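Local coordinates for protein MIP07328p (Drosophila melanogaster, PDB 6FKK) that probably acts as a chemorepellent axon guidance cue, a semaphorin of the cell membrane that binds semaphorin receptors in signalling between cells, at residues I201-Y206 / I276-S281; N235-P240 / V344-T349; A295-A300 / K379-H384; P393-L398 / D492-W497. All blocks are in the same frame, centred on the assembly; numbering follows the deposited sequence.

Contact 1 of 4, residues I201-Y206 / I276-S281; sequences IERNGY and IVESGS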
# COMPACT_ATOMS: atom_id res chain seq x y z
N ILE A 201 0.15 -0.64 -8.54
CA ILE A 201 -0.48 0.60 -8.99
C ILE A 201 -0.29 0.74 -10.49
O ILE A 201 0.82 0.54 -11.00
CB ILE A 201 0.11 1.84 -8.27
CG1 ILE A 201 0.16 1.62 -6.75
CG2 ILE A 201 -0.72 3.06 -8.60
CD1 ILE A 201 -1.19 1.66 -6.08
N GLU A 202 -1.36 1.10 -11.19
CA GLU A 202 -1.30 1.43 -12.61
C GLU A 202 -0.97 2.91 -12.78
O GLU A 202 -1.50 3.76 -12.06
CB GLU A 202 -2.63 1.10 -13.29
CG GLU A 202 -2.72 1.51 -14.75
CD GLU A 202 -4.14 1.54 -15.27
OE1 GLU A 202 -5.07 1.31 -14.47
OE2 GLU A 202 -4.34 1.81 -16.47
N ARG A 203 -0.09 3.21 -13.73
CA ARG A 203 0.33 4.60 -13.93
C ARG A 203 0.98 4.75 -15.30
O ARG A 203 1.98 4.08 -15.59
CB ARG A 203 1.30 5.03 -12.84
CG ARG A 203 1.83 6.45 -12.99
CD ARG A 203 0.79 7.48 -12.58
NE ARG A 203 1.36 8.83 -12.54
CZ ARG A 203 0.77 9.87 -11.97
NH1 ARG A 203 -0.41 9.73 -11.39
NH2 ARG A 203 1.36 11.06 -11.98
N ASN A 204 0.41 5.63 -16.13
CA ASN A 204 1.05 6.13 -17.35
C ASN A 204 1.51 5.01 -18.27
O ASN A 204 2.64 5.00 -18.77
CB ASN A 204 2.22 7.06 -17.00
CG ASN A 204 1.77 8.36 -16.37
OD1 ASN A 204 0.65 8.82 -16.60
ND2 ASN A 204 2.64 8.97 -15.57
N GLY A 205 0.62 4.06 -18.52
CA GLY A 205 0.95 2.95 -19.39
C GLY A 205 1.80 1.87 -18.77
O GLY A 205 2.09 0.87 -19.43
N TYR A 206 2.21 2.04 -17.51
CA TYR A 206 2.93 1.02 -16.77
C TYR A 206 2.03 0.42 -15.69
O TYR A 206 0.97 0.96 -15.35
CB TYR A 206 4.20 1.59 -16.12
CG TYR A 206 5.17 2.24 -17.07
CD1 TYR A 206 6.06 1.48 -17.81
CD2 TYR A 206 5.20 3.62 -17.22
CE1 TYR A 206 6.96 2.08 -18.68
CE2 TYR A 206 6.09 4.23 -18.09
CZ TYR A 206 6.97 3.45 -18.82
OH TYR A 206 7.86 4.04 -19.69
N ILE A 276 -2.01 6.22 -5.20
CA ILE A 276 -1.33 7.44 -5.62
C ILE A 276 -2.10 8.64 -5.11
O ILE A 276 -3.31 8.79 -5.36
CB ILE A 276 -1.18 7.48 -7.15
CG1 ILE A 276 -0.19 6.41 -7.61
CG2 ILE A 276 -0.71 8.85 -7.60
CD1 ILE A 276 0.16 6.51 -9.08
N VAL A 277 -1.41 9.51 -4.38
CA VAL A 277 -2.00 10.70 -3.78
C VAL A 277 -1.62 11.91 -4.63
O VAL A 277 -0.46 12.03 -5.07
CB VAL A 277 -1.53 10.88 -2.33
CG1 VAL A 277 -1.92 12.24 -1.79
CG2 VAL A 277 -2.11 9.78 -1.45
N GLU A 278 -2.58 12.79 -4.88
CA GLU A 278 -2.36 14.00 -5.66
C GLU A 278 -2.22 15.17 -4.69
O GLU A 278 -3.22 15.70 -4.19
CB GLU A 278 -3.49 14.22 -6.65
CG GLU A 278 -3.62 13.13 -7.71
CD GLU A 278 -2.43 13.08 -8.65
OE1 GLU A 278 -1.72 14.10 -8.78
OE2 GLU A 278 -2.21 12.02 -9.27
N SER A 279 -0.98 15.56 -4.42
CA SER A 279 -0.68 16.69 -3.53
C SER A 279 -0.13 17.81 -4.42
O SER A 279 1.06 17.87 -4.71
CB SER A 279 0.32 16.30 -2.44
OG SER A 279 -0.15 15.21 -1.66
N GLY A 280 -1.03 18.70 -4.84
CA GLY A 280 -0.62 19.76 -5.74
C GLY A 280 -0.22 19.20 -7.10
O GLY A 280 -0.90 18.34 -7.66
N SER A 281 0.89 19.69 -7.62
CA SER A 281 1.40 19.24 -8.91
C SER A 281 2.17 17.93 -8.82
O SER A 281 2.69 17.47 -9.83
CB SER A 281 2.29 20.32 -9.53
OG SER A 281 3.43 20.55 -8.73

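Contact 2 of 4, residues N235-P240 / V344-T349; sequences NDRGGP and VEDSRT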
# COMPACT_ATOMS: atom_id res chain seq x y z
N ASN A 235 1.53 -2.77 -22.87
CA ASN A 235 1.49 -3.18 -24.27
C ASN A 235 2.54 -4.24 -24.60
O ASN A 235 2.82 -4.46 -25.78
CB ASN A 235 1.68 -1.96 -25.17
CG ASN A 235 3.09 -1.41 -25.13
OD1 ASN A 235 3.80 -1.54 -24.13
ND2 ASN A 235 3.52 -0.78 -26.22
N ASP A 236 3.11 -4.89 -23.59
CA ASP A 236 4.10 -5.93 -23.83
C ASP A 236 3.44 -7.14 -24.48
O ASP A 236 2.44 -7.66 -23.97
CB ASP A 236 4.77 -6.32 -22.51
CG ASP A 236 6.13 -6.99 -22.72
OD1 ASP A 236 6.34 -7.62 -23.78
OD2 ASP A 236 6.98 -6.89 -21.81
N ARG A 237 3.98 -7.58 -25.61
CA ARG A 237 3.50 -8.77 -26.30
C ARG A 237 4.49 -9.92 -26.23
O ARG A 237 4.40 -10.87 -27.01
CB ARG A 237 3.19 -8.45 -27.77
CG ARG A 237 2.17 -7.36 -28.00
CD ARG A 237 1.83 -7.28 -29.48
NE ARG A 237 1.39 -5.96 -29.90
CZ ARG A 237 1.25 -5.59 -31.16
NH1 ARG A 237 1.50 -6.45 -32.14
NH2 ARG A 237 0.85 -4.36 -31.46
N GLY A 238 5.46 -9.85 -25.31
CA GLY A 238 6.50 -10.85 -25.25
C GLY A 238 7.57 -10.62 -26.31
O GLY A 238 7.49 -9.72 -27.14
N GLY A 239 8.59 -11.47 -26.26
CA GLY A 239 9.69 -11.39 -27.19
C GLY A 239 9.61 -12.44 -28.28
O GLY A 239 8.62 -13.17 -28.41
N PRO A 240 10.66 -12.53 -29.09
CA PRO A 240 10.66 -13.50 -30.19
C PRO A 240 10.97 -14.91 -29.72
O PRO A 240 11.71 -15.12 -28.76
CB PRO A 240 11.77 -12.97 -31.11
CG PRO A 240 12.74 -12.35 -30.15
CD PRO A 240 11.90 -11.73 -29.06
N VAL A 344 7.92 -0.48 -26.42
CA VAL A 344 7.86 -0.55 -27.88
C VAL A 344 6.47 -1.02 -28.30
O VAL A 344 5.78 -1.72 -27.56
CB VAL A 344 8.97 -1.50 -28.39
CG1 VAL A 344 8.98 -2.78 -27.58
CG2 VAL A 344 8.81 -1.80 -29.87
N GLU A 345 6.04 -0.60 -29.50
CA GLU A 345 4.72 -0.97 -30.00
C GLU A 345 4.56 -2.48 -30.07
O GLU A 345 3.64 -3.05 -29.47
CB GLU A 345 4.48 -0.33 -31.37
CG GLU A 345 3.13 -0.67 -31.97
CD GLU A 345 2.92 -0.05 -33.34
OE1 GLU A 345 3.69 0.87 -33.70
OE2 GLU A 345 1.99 -0.47 -34.05
N ASP A 346 5.45 -3.16 -30.79
CA ASP A 346 5.43 -4.61 -30.91
C ASP A 346 6.75 -5.16 -30.37
O ASP A 346 7.76 -5.15 -31.08
CB ASP A 346 5.19 -5.05 -32.36
CG ASP A 346 4.92 -6.54 -32.48
OD1 ASP A 346 4.89 -7.23 -31.45
OD2 ASP A 346 4.73 -7.01 -33.63
N SER A 347 6.73 -5.64 -29.13
CA SER A 347 7.93 -6.15 -28.49
C SER A 347 8.41 -7.46 -29.10
O SER A 347 9.55 -7.86 -28.85
CB SER A 347 7.69 -6.34 -26.99
OG SER A 347 6.59 -7.20 -26.76
N ARG A 348 7.58 -8.14 -29.90
CA ARG A 348 8.01 -9.36 -30.57
C ARG A 348 9.09 -9.08 -31.62
O ARG A 348 9.80 -10.00 -32.01
CB ARG A 348 6.82 -10.06 -31.22
CG ARG A 348 5.69 -10.40 -30.26
CD ARG A 348 4.64 -11.27 -30.92
NE ARG A 348 3.33 -10.62 -30.97
CZ ARG A 348 2.82 -10.05 -32.05
NH1 ARG A 348 3.50 -10.06 -33.19
NH2 ARG A 348 1.62 -9.48 -32.00
N THR A 349 9.21 -7.83 -32.07
CA THR A 349 10.25 -7.45 -33.01
C THR A 349 11.60 -7.23 -32.35
O THR A 349 12.60 -7.09 -33.06
CB THR A 349 9.84 -6.17 -33.76
OG1 THR A 349 9.57 -5.13 -32.82
CG2 THR A 349 8.61 -6.43 -34.61

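Contact 3 of 4, residues A295-A300 / K379-H384; sequences AIPGSA and KVNLHH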
# COMPACT_ATOMS: atom_id res chain seq x y z
N ALA A 295 18.91 -4.90 13.29
CA ALA A 295 18.73 -3.52 13.69
C ALA A 295 17.60 -3.43 14.71
O ALA A 295 16.65 -4.21 14.67
CB ALA A 295 18.43 -2.65 12.47
N ILE A 296 17.75 -2.51 15.65
CA ILE A 296 16.77 -2.32 16.72
C ILE A 296 15.39 -2.16 16.09
O ILE A 296 15.27 -1.58 15.00
CB ILE A 296 17.13 -1.12 17.60
CG1 ILE A 296 17.35 0.14 16.75
CG2 ILE A 296 18.37 -1.42 18.44
CD1 ILE A 296 17.96 1.30 17.51
N PRO A 297 14.33 -2.67 16.72
CA PRO A 297 12.99 -2.59 16.11
C PRO A 297 12.61 -1.16 15.80
O PRO A 297 12.64 -0.28 16.67
CB PRO A 297 12.08 -3.21 17.17
CG PRO A 297 12.86 -3.17 18.44
CD PRO A 297 14.29 -3.33 18.04
N GLY A 298 12.26 -0.91 14.54
CA GLY A 298 11.96 0.43 14.09
C GLY A 298 10.96 0.41 12.96
O GLY A 298 10.91 -0.52 12.16
N SER A 299 10.14 1.47 12.90
CA SER A 299 9.17 1.66 11.84
C SER A 299 9.30 3.07 11.30
O SER A 299 9.75 3.98 12.00
CB SER A 299 7.74 1.43 12.34
OG SER A 299 7.62 0.16 12.95
N ALA A 300 8.91 3.24 10.04
CA ALA A 300 9.02 4.55 9.41
C ALA A 300 7.97 4.68 8.31
O ALA A 300 7.52 3.69 7.73
CB ALA A 300 10.42 4.78 8.83
N LYS A 379 9.59 5.51 14.15
CA LYS A 379 9.21 4.90 15.42
C LYS A 379 10.25 3.83 15.74
O LYS A 379 10.20 2.73 15.17
CB LYS A 379 7.80 4.31 15.36
CG LYS A 379 6.68 5.30 15.62
CD LYS A 379 5.33 4.61 15.64
CE LYS A 379 4.30 5.43 16.40
NZ LYS A 379 4.69 5.61 17.83
N VAL A 380 11.17 4.14 16.64
CA VAL A 380 12.31 3.28 16.93
C VAL A 380 12.30 2.93 18.41
O VAL A 380 11.96 3.76 19.26
CB VAL A 380 13.64 3.96 16.54
CG1 VAL A 380 14.80 2.99 16.69
CG2 VAL A 380 13.56 4.47 15.11
N ASN A 381 12.68 1.68 18.72
CA ASN A 381 12.77 1.18 20.09
C ASN A 381 11.43 1.27 20.81
O ASN A 381 11.35 1.64 21.98
CB ASN A 381 13.86 1.92 20.88
CG ASN A 381 15.24 1.34 20.65
OD1 ASN A 381 15.42 0.12 20.64
ND2 ASN A 381 16.23 2.21 20.46
N LEU A 382 10.36 0.92 20.10
CA LEU A 382 9.02 0.90 20.65
C LEU A 382 8.45 -0.51 20.59
O LEU A 382 8.90 -1.35 19.80
CB LEU A 382 8.10 1.87 19.90
CG LEU A 382 8.56 3.33 19.92
CD1 LEU A 382 7.62 4.20 19.11
CD2 LEU A 382 8.69 3.84 21.35
N HIS A 383 7.46 -0.77 21.43
CA HIS A 383 6.86 -2.09 21.54
C HIS A 383 5.80 -2.36 20.47
O HIS A 383 4.95 -3.24 20.66
CB HIS A 383 6.25 -2.29 22.93
CG HIS A 383 7.26 -2.27 24.03
ND1 HIS A 383 8.39 -3.07 24.02
CD2 HIS A 383 7.31 -1.56 25.19
CE1 HIS A 383 9.09 -2.85 25.12
NE2 HIS A 383 8.46 -1.94 25.84
N HIS A 384 5.83 -1.63 19.35
CA HIS A 384 4.89 -1.87 18.27
C HIS A 384 5.51 -1.39 16.96
O HIS A 384 6.38 -0.52 16.94
CB HIS A 384 3.54 -1.19 18.51
CG HIS A 384 3.63 0.30 18.66
ND1 HIS A 384 3.50 0.93 19.88
CD2 HIS A 384 3.82 1.28 17.74
CE1 HIS A 384 3.61 2.24 19.70
NE2 HIS A 384 3.81 2.47 18.42

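Contact 4 of 4, residues P393-L398 / D492-W497; sequences PQVKSL and DPICAW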
# COMPACT_ATOMS: atom_id res chain seq x y z
N PRO A 393 -5.70 13.70 1.54
CA PRO A 393 -4.80 14.67 0.91
C PRO A 393 -5.37 16.08 0.85
O PRO A 393 -6.58 16.29 0.72
CB PRO A 393 -4.63 14.10 -0.50
CG PRO A 393 -5.91 13.39 -0.76
CD PRO A 393 -6.36 12.83 0.56
N GLN A 394 -4.46 17.05 0.96
CA GLN A 394 -4.74 18.45 0.69
C GLN A 394 -5.87 19.00 1.56
O GLN A 394 -6.83 19.59 1.08
CB GLN A 394 -5.04 18.67 -0.80
CG GLN A 394 -3.86 18.34 -1.71
CD GLN A 394 -2.63 19.19 -1.41
OE1 GLN A 394 -2.55 20.35 -1.82
NE2 GLN A 394 -1.68 18.61 -0.69
N VAL A 395 -5.74 18.80 2.87
CA VAL A 395 -6.65 19.41 3.83
C VAL A 395 -6.26 20.87 3.99
O VAL A 395 -5.11 21.18 4.34
CB VAL A 395 -6.62 18.67 5.17
CG1 VAL A 395 -7.53 19.36 6.17
CG2 VAL A 395 -7.04 17.22 4.98
N LYS A 396 -7.20 21.77 3.73
CA LYS A 396 -6.92 23.21 3.80
C LYS A 396 -6.98 23.67 5.25
O LYS A 396 -8.02 23.52 5.91
CB LYS A 396 -7.92 23.98 2.94
CG LYS A 396 -7.55 25.45 2.75
CD LYS A 396 -8.63 26.19 1.96
CE LYS A 396 -8.27 27.65 1.78
NZ LYS A 396 -7.04 27.83 0.96
N SER A 397 -5.88 24.23 5.74
CA SER A 397 -5.82 24.73 7.11
C SER A 397 -6.51 26.09 7.21
O SER A 397 -6.83 26.73 6.21
CB SER A 397 -4.36 24.82 7.57
OG SER A 397 -3.60 25.68 6.74
N LEU A 398 -6.78 26.51 8.45
CA LEU A 398 -7.40 27.81 8.68
C LEU A 398 -6.58 28.92 8.04
O LEU A 398 -7.13 29.89 7.50
CB LEU A 398 -7.53 28.09 10.18
CG LEU A 398 -8.03 29.49 10.52
CD1 LEU A 398 -9.50 29.57 10.16
CD2 LEU A 398 -7.82 29.80 11.98
N ASP A 492 -4.86 19.50 14.47
CA ASP A 492 -5.42 18.98 13.23
C ASP A 492 -5.71 20.16 12.30
O ASP A 492 -6.41 21.10 12.70
CB ASP A 492 -6.71 18.20 13.50
CG ASP A 492 -7.17 17.36 12.31
OD1 ASP A 492 -7.16 17.86 11.17
OD2 ASP A 492 -7.54 16.18 12.53
N PRO A 493 -5.17 20.16 11.07
CA PRO A 493 -5.40 21.30 10.17
C PRO A 493 -6.86 21.53 9.82
O PRO A 493 -7.19 22.60 9.30
CB PRO A 493 -4.58 20.93 8.92
CG PRO A 493 -4.45 19.44 8.98
CD PRO A 493 -4.36 19.11 10.44
N ILE A 494 -7.74 20.58 10.12
CA ILE A 494 -9.14 20.70 9.76
C ILE A 494 -10.01 21.21 10.91
O ILE A 494 -11.14 21.66 10.66
CB ILE A 494 -9.68 19.35 9.23
CG1 ILE A 494 -10.73 19.58 8.14
CG2 ILE A 494 -10.25 18.52 10.35
CD1 ILE A 494 -11.04 18.33 7.35
N CYS A 495 -9.53 21.15 12.15
CA CYS A 495 -10.27 21.65 13.30
C CYS A 495 -9.79 23.05 13.65
O CYS A 495 -8.59 23.29 13.77
CB CYS A 495 -10.11 20.73 14.51
SG CYS A 495 -10.47 18.96 14.27
N ALA A 496 -10.74 23.97 13.82
CA ALA A 496 -10.45 25.32 14.27
C ALA A 496 -11.46 25.70 15.34
O ALA A 496 -12.57 25.16 15.39
CB ALA A 496 -10.48 26.33 13.12
N TRP A 497 -11.08 26.63 16.21
CA TRP A 497 -11.89 27.02 17.36
C TRP A 497 -12.59 28.34 17.07
O TRP A 497 -11.93 29.36 16.83
CB TRP A 497 -11.05 27.14 18.62
CG TRP A 497 -11.84 27.56 19.81
CD1 TRP A 497 -11.89 28.81 20.37
CD2 TRP A 497 -12.73 26.75 20.58
NE1 TRP A 497 -12.74 28.81 21.44
CE2 TRP A 497 -13.27 27.56 21.59
CE3 TRP A 497 -13.12 25.40 20.51
CZ2 TRP A 497 -14.18 27.08 22.54
CZ3 TRP A 497 -14.02 24.93 21.45
CH2 TRP A 497 -14.54 25.76 22.44

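Contact 1 of 4, residues I201-Y206 / I276-S281
Ile276 is the residue most covered in this surface contact between strands 196-203 and 265-279 of the sema beta-propeller. Its CG1 lies 3.5 Å from CG2 of Ile201, and the two side chains cross obliquely. The CG2 methyl of Ile201 stands anti to its backbone N. It also meets CD1 of Ile276. That same CD1 touches CD of Arg203 at 3.7 Å, where the two side chains cross at about a right angle. The Arg203 side chain leaves anti to its backbone N and bends at chi2 (76°). This brings the guanidinium tip to tip with Glu278. NH1 of Arg203 and OE2 of Glu278 form a long salt bridge of 3.6 Å, with OE2 at the guanidinium edge and the two planar groups nearly coplanar. The stronger partner of Arg203 is Ser283, whose OG is hydrogen-bonded to NH2. Arg203 also opens the type I' turn that ends at Tyr206, with backbone bonds in both directions between the two. An alanine at Ile276 lacks CG1, CG2 and CD1, and would probably loosen the packing of Ile201 and of the Arg203 side chain. The strands therefore meet mainly through Ile276, and the long Arg203-Glu278 pair probably adds little.

Contact 2 of 4, residues N235-P240 / V344-T349
Two Asx turns meet where the loop after strand 225-233 of the sema domain packs on 344-349, just before helix 352-360. The Cys233-Cys343 disulfide ties the chain just before both segments. In one turn, OD1 of Asp236 accepts from N of Gly238; in the other, OD1 of Asp346 accepts from N of Arg348. The backbone N of Arg237 donates to OG of Ser347 at 2.9 Å. From there the Arg237 side chain runs extended along 344-349. Its CB lies 3.8 Å from OG of Ser347. Its CD passes 3.4 Å from NH2 of Arg348. NE and NH2 each sit 3.7 Å from the carbonyl O of Glu345. At the tip, NH1 of Arg237 and OD1 of Asp346 form a salt bridge of 3.5 Å. The guanidinium is stacked on the carboxylate, planes 28° apart, so charge alone acts. NH1 also lies 3.0 Å from NH2 of Arg348, a like charge whose guanidinium has OD1 of Asp346 over its centre. An alanine at Asp346 has no carboxylate, which would probably loosen the turn at Arg348 N and leave both arginines uncompensated by this acid. The carbonyl O of Asp346 accepts twice from Thr349, from N and, nearly along the C=O axis, from OG1.

Contact 3 of 4, residues A295-A300 / K379-H384
Backbone hydrogen bonds carry most of this contact, a short antiparallel pairing of strand 298-305 with strand 377-380. Ser299 and Lys379 form a hydrogen-bonded pair. N of Ser299 donates to O of Lys379 at 2.6 Å, and N of Lys379 returns a bond to O of Ser299, also 2.6 Å. Both donors sit above the plane of the carbonyl they meet. Beyond the pair, N of Asn381 donates to O of Pro297 at 2.8 Å, almost along the C=O axis (178°). Gly298 and Val380 are the non-hydrogen-bonded pair between these links. Two CA-H...O contacts add to the ladder. CA of Gly298 lies 3.1 Å from O of Lys379, and CA of Val380 lies 3.6 Å from O of Pro297.

The apolar contact lies mainly at the Ile296 end. CD1 of Ile296 meets CG1 of Val380 at 3.7 Å and also touches ND2 of Asn381, crossing both side chains obliquely.

Within 379-384, NZ of Lys379 makes a weak hydrogen bond to NE2 of His384. Its stronger partner is Glu440, in a salt bridge, and OG of Ser299 is hydrogen-bonded to N of Leu386. Strand 298-305 also pairs with strand 282-290. The chain between strands 298-305 and 377-380 holds helices 306-312 and 352-360. This long insertion probably corresponds to the extrusion of semaphorins, after which strand 377-380 completes the blade.

Contact 4 of 4, residues P393-L398 / D492-W497
This contact is part of the junction between the sema propeller and the plexin repeat (PSI) domain. The end of strand 386-396 and the residues just after it pack on the turn that leads into strand 495-498. Val395 carries the apolar contact from the propeller side, and Pro493 is the most covered residue on the other. CG1 of Val395 is anti to the backbone N (chi1 177°) and lies 3.7 Å from CB of Ile494. CG1 and CD1 of Ile494 are each 3.8 Å from the same methyl of Val395, and the two side chains cross at about a right angle. CG of Pro493 approaches that methyl too, at 4.2 Å.

Pro493 and Ile494 are the middle residues of a type I beta turn from Asp492 to Cys495, closed by N of Cys495 donating to O of Asp492. Asp492 also forms an Asx turn that overlaps it. N of Ile494 donates to OD1 of Asp492 at 3.0 Å, nearly straight at 163°.

Next along the propeller segment, CA of Ser397 makes a CA-H...O contact with O of Pro493 at 3.3 Å (173° at the hydrogen). The CB atoms of Ser397 and Pro493 also meet, 4.1 Å apart. The hydroxyl of Ser397 is hydrogen-bonded to O of Ala401. Gln521 bridges the two segments. Its OE1 accepts from N of Leu398, and its NE2 donates to O of Pro493 and O of Cys495.

Overall arrangement
Contacts 1, 2 and 3 lie in the sema domain, and contact 4 joins that domain to the PSI domain. Contacts 1 and 3 reach the same mixed sheet on opposite sides of the chain's centre, about 30 Å apart between centres. Along the chain, contact 1 closes before contact 3 opens, and contact 4 follows both. Contact 2 alternates with both: 235-240 falls between the two segments of contact 1, and 344-349 falls in the insertion between those of contact 3. Contacts 1 and 4 touch, with Val277 against Pro393 and Ser279 against Gln394. Contacts 2 and 4 lie furthest apart, about 49 Å between centres. The set thus runs from the insertion across the propeller to the PSI domain.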